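Local structure of uncharacterized protein (Bdellovibrio bacteriovorus, 3TM8) at residues G141-F146 with H170-S175; S155-I160 with V174-I179; E259-T264 with L277-S282; K303-M306 with K312-L315. The protein binds two iron(III) ions in an unconventional HD-GYP domain, of the class of cyclic-di-GMP phosphodiesterases, and probably acts in bacterial signalling. All blocks are in the same frame, centred on the assembly; numbering follows the deposited sequence. Where two conformers were deposited one is given.

Interactions 1 and 2 are buried contacts about 8 and 9 Å from the centre of the chain and share helix 167-185, against which helix 130-149 and helix 153-158 pack; their centres are 7 Å apart and the Tyr143–Thr176 hydroxyl pair ties them together. Further out, at about 19 and 22 Å, loop 259-264 packs on helix 276-293 (interaction 3) and helix 301-308 meets the segment 312-315 (interaction 4). Interaction 3 is still buried and contains a direct hydroxyl-to-carbonyl hydrogen bond, whereas interaction 4 is partly buried and apolar between its segments. Ile261 and Lys312 join these two through their backbones, and Val174 and Val281 connect interactions 1 and 2 to interaction 3.

Interaction 1: residues G141-F146 with H170-S175; sequences GKYVNF and HGVTVS. With FE (Fe (III) ion), chain D; DMS (dimethyl sulfoxide), chain F.
Val172 O is gripped by two side-chain hydroxyls from the next turn of helix 167-185, Ser175 OG and Thr176 OG1. The bond from Ser175 OG is 2.8 Å long, meets the carbonyl at a C=O···O angle of 121° and is tilted 22° from its plane. Val172 and Ser175 are also the two residues that receive Tyr143 from helix 130-149. With CG anti to the backbone N (chi1 -168°), the tyrosine ring reaches across between the helices, and both partners approach it obliquely. Its CE2 comes to 3.6 Å from Ser175 OG, and its OH lies 4.0 Å from Val172 CG1, the Tyr143 and Val172 side chains crossing at about a right angle. The phenol oxygen finds its polar partner in Thr176 OG1.

The same helix carries a metal ligand: His170 NE2 binds iron at 2.1 Å, alongside His203, Asp204, Asn285 and a water, while Asp288 holds ND1 and so fixes the ring's rotation. Thr173 OG1 donates to a dimethyl sulfoxide oxygen at 2.6 Å, a solvent molecule probably carried over from crystallisation. Buried hydroxyls thus satisfy one another and a helix carbonyl, so a tyrosine can be packed against the helix that supplies an iron ligand without stranding its OH.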
loop_
_atom_site.group_PDB
_atom_site.type_symbol
_atom_site.label_atom_id
_atom_site.label_comp_id
_atom_site.label_asym_id
_atom_site.label_seq_id
_atom_site.Cartn_x
_atom_site.Cartn_y
_atom_site.Cartn_z
ATOM N N GLY A 141 -11.392 5.408 -3.905
ATOM C CA GLY A 141 -12.692 5.061 -4.450
ATOM C C GLY A 141 -12.573 4.417 -5.817
ATOM O O GLY A 141 -13.240 3.429 -6.115
ATOM N N LYS A 142 -11.712 4.973 -6.666
ATOM C CA LYS A 142 -11.495 4.387 -7.984
ATOM C C LYS A 142 -10.918 2.982 -7.854
ATOM O O LYS A 142 -11.242 2.092 -8.631
ATOM C CB LYS A 142 -10.570 5.265 -8.833
ATOM C CG LYS A 142 -11.163 6.627 -9.154
ATOM C CD LYS A 142 -10.153 7.534 -9.853
ATOM C CE LYS A 142 -9.676 6.947 -11.172
ATOM N NZ LYS A 142 -10.715 6.978 -12.238
ATOM N N TYR A 143 -10.064 2.788 -6.855
ATOM C CA TYR A 143 -9.450 1.493 -6.603
ATOM C C TYR A 143 -10.485 0.455 -6.170
ATOM O O TYR A 143 -10.494 -0.675 -6.671
ATOM C CB TYR A 143 -8.327 1.623 -5.568
ATOM C CG TYR A 143 -7.475 0.384 -5.482
ATOM C CD1 TYR A 143 -6.845 -0.128 -6.613
ATOM C CD2 TYR A 143 -7.280 -0.275 -4.274
ATOM C CE1 TYR A 143 -6.074 -1.259 -6.552
ATOM C CE2 TYR A 143 -6.501 -1.415 -4.206
ATOM C CZ TYR A 143 -5.902 -1.900 -5.349
ATOM O OH TYR A 143 -5.128 -3.026 -5.328
ATOM N N VAL A 144 -11.366 0.833 -5.253
ATOM C CA VAL A 144 -12.452 -0.071 -4.868
ATOM C C VAL A 144 -13.208 -0.513 -6.124
ATOM O O VAL A 144 -13.486 -1.702 -6.319
ATOM C CB VAL A 144 -13.449 0.575 -3.871
ATOM C CG1 VAL A 144 -14.685 -0.320 -3.672
ATOM C CG2 VAL A 144 -12.769 0.852 -2.540
ATOM N N ASN A 145 -13.537 0.443 -6.987
ATOM C CA ASN A 145 -14.281 0.107 -8.191
ATOM C C ASN A 145 -13.507 -0.819 -9.118
ATOM O O ASN A 145 -14.083 -1.730 -9.708
ATOM C CB ASN A 145 -14.748 1.360 -8.926
ATOM C CG ASN A 145 -15.587 1.027 -10.133
ATOM O OD1 ASN A 145 -16.626 0.380 -10.009
ATOM N ND2 ASN A 145 -15.144 1.459 -11.308
ATOM N N PHE A 146 -12.204 -0.586 -9.248
ATOM C CA PHE A 146 -11.361 -1.445 -10.066
ATOM C C PHE A 146 -11.372 -2.886 -9.553
ATOM O O PHE A 146 -11.567 -3.833 -10.323
ATOM C CB PHE A 146 -9.937 -0.882 -10.091
ATOM C CG PHE A 146 -8.914 -1.785 -10.754
ATOM C CD1 PHE A 146 -8.971 -2.055 -12.117
ATOM C CD2 PHE A 146 -7.880 -2.345 -10.011
ATOM C CE1 PHE A 146 -8.024 -2.877 -12.725
ATOM C CE2 PHE A 146 -6.933 -3.164 -10.611
ATOM C CZ PHE A 146 -7.002 -3.428 -11.972
ATOM N N HIS A 170 3.052 -2.111 0.930
ATOM C CA HIS A 170 2.339 -2.891 1.940
ATOM C C HIS A 170 0.949 -2.292 2.217
ATOM O O HIS A 170 -0.034 -3.021 2.364
ATOM C CB HIS A 170 3.236 -2.977 3.184
ATOM C CG HIS A 170 2.546 -3.369 4.457
ATOM N ND1 HIS A 170 2.067 -4.640 4.708
ATOM C CD2 HIS A 170 2.328 -2.659 5.590
ATOM C CE1 HIS A 170 1.573 -4.686 5.934
ATOM N NE2 HIS A 170 1.716 -3.498 6.491
ATOM N N GLY A 171 0.842 -0.963 2.229
ATOM C CA GLY A 171 -0.456 -0.325 2.377
ATOM C C GLY A 171 -1.391 -0.683 1.231
ATOM O O GLY A 171 -2.578 -0.965 1.442
ATOM N N VAL A 172 -0.881 -0.679 0.004
ATOM C CA VAL A 172 -1.736 -1.071 -1.115
ATOM C C VAL A 172 -2.201 -2.527 -0.964
ATOM O O VAL A 172 -3.377 -2.846 -1.151
ATOM C CB VAL A 172 -1.053 -0.857 -2.486
ATOM C CG1 VAL A 172 -2.015 -1.235 -3.604
ATOM C CG2 VAL A 172 -0.584 0.599 -2.644
ATOM N N THR A 173 -1.283 -3.404 -0.575
ATOM C CA THR A 173 -1.631 -4.806 -0.405
ATOM C C THR A 173 -2.687 -4.987 0.678
ATOM O O THR A 173 -3.672 -5.696 0.478
ATOM C CB THR A 173 -0.390 -5.645 -0.085
ATOM O OG1 THR A 173 0.452 -5.634 -1.236
ATOM C CG2 THR A 173 -0.785 -7.081 0.221
ATOM N N VAL A 174 -2.481 -4.335 1.815
ATOM C CA VAL A 174 -3.435 -4.428 2.907
ATOM C C VAL A 174 -4.792 -3.850 2.476
ATOM O O VAL A 174 -5.835 -4.402 2.814
ATOM C CB VAL A 174 -2.868 -3.786 4.194
ATOM C CG1 VAL A 174 -3.931 -3.673 5.282
ATOM C CG2 VAL A 174 -1.694 -4.597 4.703
ATOM N N SER A 175 -4.792 -2.776 1.687
ATOM C CA SER A 175 -6.057 -2.218 1.218
ATOM C C SER A 175 -6.790 -3.174 0.280
ATOM O O SER A 175 -8.023 -3.255 0.293
ATOM C CB SER A 175 -5.832 -0.860 0.549
ATOM O OG SER A 175 -5.444 -0.991 -0.810
HETATM FE FE FE D . 1.210 -2.877 8.466
HETATM S S DMS F . 2.569 -8.627 -2.195
HETATM O O DMS F . 2.638 -7.025 -1.461
HETATM C C1 DMS F . 1.994 -9.797 -0.936
HETATM C C2 DMS F . 1.123 -8.654 -3.271
HETATM O O HOH W 1 0.481 -2.507 10.261
#

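Interaction 2: residues S155-I160 with V174-I179; sequences SAVMNI and VSTLSI
Met158 and Leu177 meet where the short helix 153-158 packs against helix 167-185, a helix-helix contact within the all-helical fold of the HD domain. The backbones come closest at Val157 and Thr176, whose CA atoms are 7.9 Å apart. The bond from Met158 CA to CB does not point at helix 167-185, and it is the end of the side chain that comes nearer. CG approaches the other segment no closer than Thr176 CG2, at 4.7 Å, so the first half of the side chain contributes little. SD is closer, 4.2 Å from Leu177 CD2, and the terminal CE completes the approach at 4.0 Å from that same methyl. Bends at chi2 and chi3 (-60° and -67°) curl the chain and bring CE round to the partner helix. The methionine and leucine side chains cross at about a right angle. The methionine side chain also touches Thr173 and approaches the bound dimethyl sulfoxide, so it lines one wall of that solvent site.

Beside this pair, Val157 CG1 lies 3.7 Å from Thr176 OG1 and also packs on Tyr143 of helix 130-149. The valine methyl therefore covers the threonine hydroxyl, which is hydrogen-bonded to Tyr143 OH and Val172 O. On the far face of helix 167-185, toward helix 276-293, Val174 O takes two donors from Ser178. Ser178 OG sits 2.8 Å away and 39° out of the carbonyl plane, while Ser178 N reaches the same oxygen from the opposite face.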
loop_
_atom_site.group_PDB
_atom_site.type_symbol
_atom_site.label_atom_id
_atom_site.label_comp_id
_atom_site.label_asym_id
_atom_site.label_seq_id
_atom_site.Cartn_x
_atom_site.Cartn_y
_atom_site.Cartn_z
ATOM N N SER A 155 -6.299 -10.703 -8.008
ATOM C CA SER A 155 -5.241 -11.676 -8.253
ATOM C C SER A 155 -4.039 -11.025 -8.945
ATOM O O SER A 155 -2.885 -11.308 -8.598
ATOM C CB SER A 155 -5.763 -12.866 -9.063
ATOM O OG SER A 155 -6.285 -12.449 -10.310
ATOM N N ALA A 156 -4.301 -10.143 -9.905
ATOM C CA ALA A 156 -3.217 -9.452 -10.595
ATOM C C ALA A 156 -2.423 -8.556 -9.648
ATOM O O ALA A 156 -1.195 -8.513 -9.707
ATOM C CB ALA A 156 -3.766 -8.643 -11.757
ATOM N N VAL A 157 -3.117 -7.835 -8.773
ATOM C CA VAL A 157 -2.424 -6.986 -7.812
ATOM C C VAL A 157 -1.593 -7.835 -6.853
ATOM O O VAL A 157 -0.454 -7.491 -6.531
ATOM C CB VAL A 157 -3.397 -6.061 -7.046
ATOM C CG1 VAL A 157 -2.686 -5.388 -5.877
ATOM C CG2 VAL A 157 -3.988 -5.018 -8.009
ATOM N N MET A 158 -2.150 -8.965 -6.429
ATOM C CA MET A 158 -1.442 -9.839 -5.500
ATOM C C MET A 158 -0.228 -10.524 -6.143
ATOM O O MET A 158 0.596 -11.095 -5.441
ATOM C CB MET A 158 -2.401 -10.847 -4.852
ATOM C CG MET A 158 -3.462 -10.196 -3.958
ATOM S SD MET A 158 -2.813 -9.236 -2.556
ATOM C CE MET A 158 -2.069 -10.520 -1.557
ATOM N N ASN A 159 -0.119 -10.451 -7.468
ATOM C CA ASN A 159 1.060 -10.938 -8.185
ATOM C C ASN A 159 2.248 -9.992 -8.094
ATOM O O ASN A 159 3.370 -10.355 -8.454
ATOM C CB ASN A 159 0.751 -11.132 -9.670
ATOM C CG ASN A 159 -0.016 -12.395 -9.955
ATOM O OD1 ASN A 159 0.052 -13.366 -9.201
ATOM N ND2 ASN A 159 -0.749 -12.394 -11.064
ATOM N N ILE A 160 2.001 -8.767 -7.643
ATOM C CA ILE A 160 3.051 -7.762 -7.609
ATOM C C ILE A 160 3.747 -7.811 -6.250
ATOM O O ILE A 160 3.308 -7.186 -5.287
ATOM C CB ILE A 160 2.490 -6.350 -7.885
ATOM C CG1 ILE A 160 1.595 -6.357 -9.136
ATOM C CG2 ILE A 160 3.625 -5.338 -8.035
ATOM C CD1 ILE A 160 0.826 -5.066 -9.345
ATOM N N VAL A 174 -2.481 -4.335 1.815
ATOM C CA VAL A 174 -3.435 -4.428 2.907
ATOM C C VAL A 174 -4.792 -3.850 2.476
ATOM O O VAL A 174 -5.835 -4.402 2.814
ATOM C CB VAL A 174 -2.868 -3.786 4.194
ATOM C CG1 VAL A 174 -3.931 -3.673 5.282
ATOM C CG2 VAL A 174 -1.694 -4.597 4.703
ATOM N N SER A 175 -4.792 -2.776 1.687
ATOM C CA SER A 175 -6.057 -2.218 1.218
ATOM C C SER A 175 -6.790 -3.174 0.280
ATOM O O SER A 175 -8.023 -3.255 0.293
ATOM C CB SER A 175 -5.832 -0.860 0.549
ATOM O OG SER A 175 -5.444 -0.991 -0.810
ATOM N N THR A 176 -6.031 -3.909 -0.523
ATOM C CA THR A 176 -6.588 -4.866 -1.471
ATOM C C THR A 176 -7.272 -6.017 -0.723
ATOM O O THR A 176 -8.418 -6.386 -1.025
ATOM C CB THR A 176 -5.487 -5.410 -2.404
ATOM O OG1 THR A 176 -4.775 -4.315 -3.000
ATOM C CG2 THR A 176 -6.078 -6.270 -3.512
ATOM N N LEU A 177 -6.568 -6.578 0.260
ATOM C CA LEU A 177 -7.131 -7.630 1.090
ATOM C C LEU A 177 -8.321 -7.099 1.872
ATOM O O LEU A 177 -9.306 -7.806 2.061
ATOM C CB LEU A 177 -6.081 -8.175 2.050
ATOM C CG LEU A 177 -4.865 -8.876 1.444
ATOM C CD1 LEU A 177 -3.830 -9.157 2.525
ATOM C CD2 LEU A 177 -5.272 -10.172 0.736
ATOM N N SER A 178 -8.247 -5.848 2.312
ATOM C CA SER A 178 -9.357 -5.260 3.059
ATOM C C SER A 178 -10.627 -5.102 2.215
ATOM O O SER A 178 -11.736 -5.349 2.699
ATOM C CB SER A 178 -8.957 -3.916 3.676
ATOM O OG SER A 178 -7.950 -4.074 4.667
ATOM N N ILE A 179 -10.471 -4.679 0.965
ATOM C CA ILE A 179 -11.626 -4.567 0.068
ATOM C C ILE A 179 -12.278 -5.935 -0.114
ATOM O O ILE A 179 -13.504 -6.084 -0.007
ATOM C CB ILE A 179 -11.222 -4.012 -1.322
ATOM C CG1 ILE A 179 -10.832 -2.535 -1.217
ATOM C CG2 ILE A 179 -12.367 -4.206 -2.332
ATOM C CD1 ILE A 179 -10.004 -2.030 -2.393
#

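Interaction 3: residues E259-T264 with L277-S282; sequences ETINGT and LAVLVS
Val279 of helix 276-293 presents its CG1 methyl to Ile261 CG2 of the loop 259-264, at 4.2 Å. The two side chains cross at about a right angle, so they meet through single methyl groups and not along their lengths. In Ile261, chi1 of 64° places CG1 between the backbone N and the carbonyl carbon and leaves CG2 as the branch that meets the helix. Next along the helix, Leu280 and Val281 turn to other partners, packing on helix 167-185 and helix 190-202 in the interior of the HD domain. This is the helix that, further on, supplies the iron ligand Asn285, and the loop facing it follows directly on the ligands His257 and Glu258.

Ser282 is the last residue of the segment and makes the polar link. Its OG, anti to the backbone N (chi1 177°), donates to Glu259 O at 2.9 Å, at a C=O···O angle of 161°, nearly along the C=O axis; a weak bond also reaches His257 O. The helix thereby holds the backbone just after two metal ligands. Glu259 sends its carboxylate the other way, to the backbone N atoms of Lys267 and Leu269. Beyond it the loop folds into a type I beta turn from Thr260 to Gly263, closed by Gly263 N to Thr260 O at 3.0 Å, and the hydroxyls Thr260 OG1 and Thr264 OG1 are hydrogen-bonded at 2.7 Å.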
loop_
_atom_site.group_PDB
_atom_site.type_symbol
_atom_site.label_atom_id
_atom_site.label_comp_id
_atom_site.label_asym_id
_atom_site.label_seq_id
_atom_site.Cartn_x
_atom_site.Cartn_y
_atom_site.Cartn_z
ATOM N N GLU A 259 -4.344 -3.181 17.091
ATOM C CA GLU A 259 -5.123 -3.681 18.211
ATOM C C GLU A 259 -5.669 -5.059 17.881
ATOM O O GLU A 259 -5.923 -5.376 16.719
ATOM C CB GLU A 259 -6.239 -2.703 18.576
ATOM C CG GLU A 259 -5.722 -1.342 19.023
ATOM C CD GLU A 259 -4.563 -1.447 20.011
ATOM O OE1 GLU A 259 -4.757 -2.008 21.115
ATOM O OE2 GLU A 259 -3.456 -0.962 19.691
ATOM N N THR A 260 -5.831 -5.879 18.915
ATOM C CA THR A 260 -6.305 -7.244 18.753
ATOM C C THR A 260 -7.574 -7.403 19.568
ATOM O O THR A 260 -7.812 -6.642 20.505
ATOM C CB THR A 260 -5.244 -8.260 19.219
ATOM O OG1 THR A 260 -4.937 -8.029 20.598
ATOM C CG2 THR A 260 -3.974 -8.113 18.398
ATOM N N ILE A 261 -8.397 -8.381 19.223
ATOM C CA ILE A 261 -9.725 -8.411 19.808
ATOM C C ILE A 261 -9.679 -8.751 21.293
ATOM O O ILE A 261 -10.617 -8.448 22.024
ATOM C CB ILE A 261 -10.722 -9.305 19.020
ATOM C CG1 ILE A 261 -10.304 -10.780 19.036
ATOM C CG2 ILE A 261 -10.896 -8.787 17.599
ATOM C CD1 ILE A 261 -11.330 -11.713 18.388
ATOM N N ASN A 262 -8.575 -9.346 21.734
ATOM C CA ASN A 262 -8.413 -9.689 23.143
ATOM C C ASN A 262 -7.532 -8.708 23.921
ATOM O O ASN A 262 -7.063 -9.019 25.009
ATOM C CB ASN A 262 -7.941 -11.144 23.317
ATOM C CG ASN A 262 -6.599 -11.422 22.662
ATOM O OD1 ASN A 262 -5.911 -12.378 23.022
ATOM N ND2 ASN A 262 -6.218 -10.593 21.701
ATOM N N GLY A 263 -7.313 -7.524 23.353
ATOM C CA GLY A 263 -6.695 -6.427 24.080
ATOM C C GLY A 263 -5.192 -6.475 24.287
ATOM O O GLY A 263 -4.674 -5.852 25.219
ATOM N N THR A 264 -4.483 -7.186 23.416
ATOM C CA THR A 264 -3.036 -7.347 23.572
ATOM C C THR A 264 -2.202 -6.370 22.730
ATOM O O THR A 264 -0.974 -6.374 22.806
ATOM C CB THR A 264 -2.585 -8.798 23.281
ATOM O OG1 THR A 264 -2.821 -9.117 21.905
ATOM C CG2 THR A 264 -3.341 -9.784 24.167
ATOM N N LEU A 277 -14.071 -0.994 11.281
ATOM C CA LEU A 277 -13.252 -1.023 10.076
ATOM C C LEU A 277 -11.767 -1.218 10.402
ATOM O O LEU A 277 -11.028 -1.806 9.609
ATOM C CB LEU A 277 -13.486 0.230 9.223
ATOM C CG LEU A 277 -14.913 0.358 8.669
ATOM C CD1 LEU A 277 -15.085 1.687 7.953
ATOM C CD2 LEU A 277 -15.243 -0.801 7.737
ATOM N N ALA A 278 -11.337 -0.743 11.570
ATOM C CA ALA A 278 -9.961 -0.977 12.009
ATOM C C ALA A 278 -9.722 -2.444 12.373
ATOM O O ALA A 278 -8.615 -2.946 12.217
ATOM C CB ALA A 278 -9.577 -0.060 13.171
ATOM N N VAL A 279 -10.752 -3.130 12.865
ATOM C CA VAL A 279 -10.638 -4.555 13.153
ATOM C C VAL A 279 -10.359 -5.316 11.853
ATOM O O VAL A 279 -9.532 -6.231 11.820
ATOM C CB VAL A 279 -11.910 -5.108 13.839
ATOM C CG1 VAL A 279 -11.740 -6.593 14.155
ATOM C CG2 VAL A 279 -12.208 -4.315 15.096
ATOM N N LEU A 280 -11.042 -4.914 10.783
ATOM C CA LEU A 280 -10.847 -5.518 9.480
ATOM C C LEU A 280 -9.410 -5.286 8.984
ATOM O O LEU A 280 -8.729 -6.225 8.563
ATOM C CB LEU A 280 -11.884 -4.941 8.508
ATOM C CG LEU A 280 -12.150 -5.668 7.194
ATOM C CD1 LEU A 280 -13.481 -5.248 6.590
ATOM C CD2 LEU A 280 -11.025 -5.391 6.227
ATOM N N VAL A 281 -8.951 -4.040 9.046
ATOM C CA VAL A 281 -7.592 -3.730 8.615
ATOM C C VAL A 281 -6.559 -4.459 9.475
ATOM O O VAL A 281 -5.532 -4.914 8.969
ATOM C CB VAL A 281 -7.320 -2.214 8.611
ATOM C CG1 VAL A 281 -5.866 -1.935 8.252
ATOM C CG2 VAL A 281 -8.238 -1.518 7.620
ATOM N N SER A 282 -6.826 -4.567 10.774
ATOM C CA SER A 282 -5.925 -5.300 11.658
ATOM C C SER A 282 -5.734 -6.747 11.191
ATOM O O SER A 282 -4.609 -7.250 11.157
ATOM C CB SER A 282 -6.409 -5.256 13.104
ATOM O OG SER A 282 -5.549 -6.028 13.921
#

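Interaction 4: residues K303-M306 with K312-L315; sequences KKLM and KHPL
Leu305 and Lys312 mark the closest approach of the two backbones, with 7.7 Å between their CA atoms. Residues 303-306 are helical, part of helix 301-308, whereas the chain at 312-315 is extended through His313 (phi -136°, psi 152°) before Pro314, at the N-cap position, leads into helix 315-325. The contact packs helix 301-308 against the connection that follows it and the first residue of helix 315-325.

Two pairs of side chains make the contact. Toward the interior, Leu305 CD1 comes to 4.3 Å from His313 CD2, approaching the imidazole ring obliquely. The ring is also packed by Ser282 and Ala286 of helix 276-293 and by Ile318, and Leu305 touches Met287 and Ile318. Nearer the surface, where both residues are exposed, Met306 CE lies 3.7 Å from Leu315 CD1, with SD at 3.8 Å from the same methyl. A bend at chi3 (67°) turns the methionine's terminal methyl toward the leucine. Although CB of Lys312 points toward the helix, its long chain leads away, so that NZ bonds Thr264 OG1; its backbone pairs with Ile261.

Between these segments the contact is van der Waals and hydrophobic packing: the buried Leu305 against the partly exposed His313 ring, backed by an exposed thioether-leucine pair. The directional bonds at Lys312 run instead to the loop 259-264, consistent with the connection being anchored by hydrogen bonds on that side and by nonpolar packing on this one.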
loop_
_atom_site.group_PDB
_atom_site.type_symbol
_atom_site.label_atom_id
_atom_site.label_comp_id
_atom_site.label_asym_id
_atom_site.label_seq_id
_atom_site.Cartn_x
_atom_site.Cartn_y
_atom_site.Cartn_z
ATOM N N LYS A 303 -3.041 -20.462 9.897
ATOM C CA LYS A 303 -2.649 -21.317 11.015
ATOM C C LYS A 303 -1.748 -20.565 11.982
ATOM O O LYS A 303 -1.910 -20.654 13.203
ATOM C CB LYS A 303 -1.933 -22.581 10.526
ATOM C CG LYS A 303 -1.290 -23.371 11.654
ATOM C CD LYS A 303 -0.371 -24.468 11.140
ATOM C CE LYS A 303 0.910 -23.875 10.580
ATOM N NZ LYS A 303 1.838 -24.927 10.111
ATOM N N LYS A 304 -0.788 -19.827 11.435
ATOM C CA LYS A 304 0.152 -19.092 12.272
ATOM C C LYS A 304 -0.540 -18.066 13.155
ATOM O O LYS A 304 -0.226 -17.953 14.339
ATOM C CB LYS A 304 1.235 -18.424 11.422
ATOM C CG LYS A 304 2.346 -19.364 10.992
ATOM C CD LYS A 304 3.639 -18.603 10.740
ATOM C CE LYS A 304 4.339 -18.201 12.042
ATOM N NZ LYS A 304 3.483 -17.380 12.950
ATOM N N LEU A 305 -1.474 -17.312 12.585
ATOM C CA LEU A 305 -2.254 -16.381 13.390
ATOM C C LEU A 305 -3.028 -17.109 14.494
ATOM O O LEU A 305 -3.110 -16.633 15.622
ATOM C CB LEU A 305 -3.224 -15.582 12.522
ATOM C CG LEU A 305 -2.587 -14.514 11.638
ATOM C CD1 LEU A 305 -3.666 -13.700 10.973
ATOM C CD2 LEU A 305 -1.707 -13.619 12.484
ATOM N N MET A 306 -3.605 -18.260 14.174
ATOM C CA MET A 306 -4.401 -18.987 15.155
ATOM C C MET A 306 -3.574 -19.621 16.269
ATOM O O MET A 306 -4.033 -19.701 17.410
ATOM C CB MET A 306 -5.255 -20.045 14.467
ATOM C CG MET A 306 -6.321 -19.433 13.593
ATOM S SD MET A 306 -7.220 -20.660 12.659
ATOM C CE MET A 306 -8.076 -21.541 13.969
ATOM N N LYS A 312 -6.305 -13.151 18.688
ATOM C CA LYS A 312 -6.016 -11.773 18.355
ATOM C C LYS A 312 -6.957 -11.219 17.303
ATOM O O LYS A 312 -7.222 -10.024 17.303
ATOM C CB LYS A 312 -4.557 -11.608 17.920
ATOM C CG LYS A 312 -3.559 -11.887 19.032
ATOM C CD LYS A 312 -2.149 -11.521 18.597
ATOM C CE LYS A 312 -1.112 -11.952 19.623
ATOM N NZ LYS A 312 -1.182 -11.140 20.866
ATOM N N HIS A 313 -7.468 -12.079 16.416
ATOM C CA HIS A 313 -8.322 -11.611 15.315
ATOM C C HIS A 313 -9.536 -12.502 15.152
ATOM O O HIS A 313 -9.475 -13.687 15.459
ATOM C CB HIS A 313 -7.545 -11.572 14.002
ATOM C CG HIS A 313 -6.253 -10.829 14.104
ATOM N ND1 HIS A 313 -6.176 -9.453 14.033
ATOM C CD2 HIS A 313 -4.986 -11.269 14.293
ATOM C CE1 HIS A 313 -4.914 -9.080 14.162
ATOM N NE2 HIS A 313 -4.175 -10.163 14.332
ATOM N N PRO A 314 -10.643 -11.942 14.649
ATOM C CA PRO A 314 -11.837 -12.784 14.511
ATOM C C PRO A 314 -11.580 -13.944 13.558
ATOM O O PRO A 314 -11.040 -13.751 12.463
ATOM C CB PRO A 314 -12.872 -11.833 13.903
ATOM C CG PRO A 314 -12.373 -10.454 14.243
ATOM C CD PRO A 314 -10.877 -10.567 14.170
ATOM N N LEU A 315 -11.985 -15.145 13.957
ATOM C CA LEU A 315 -11.762 -16.305 13.114
ATOM C C LEU A 315 -12.384 -16.104 11.731
ATOM O O LEU A 315 -11.804 -16.515 10.730
ATOM C CB LEU A 315 -12.296 -17.582 13.769
ATOM C CG LEU A 315 -12.170 -18.875 12.959
ATOM C CD1 LEU A 315 -10.703 -19.213 12.652
ATOM C CD2 LEU A 315 -12.886 -20.031 13.663
#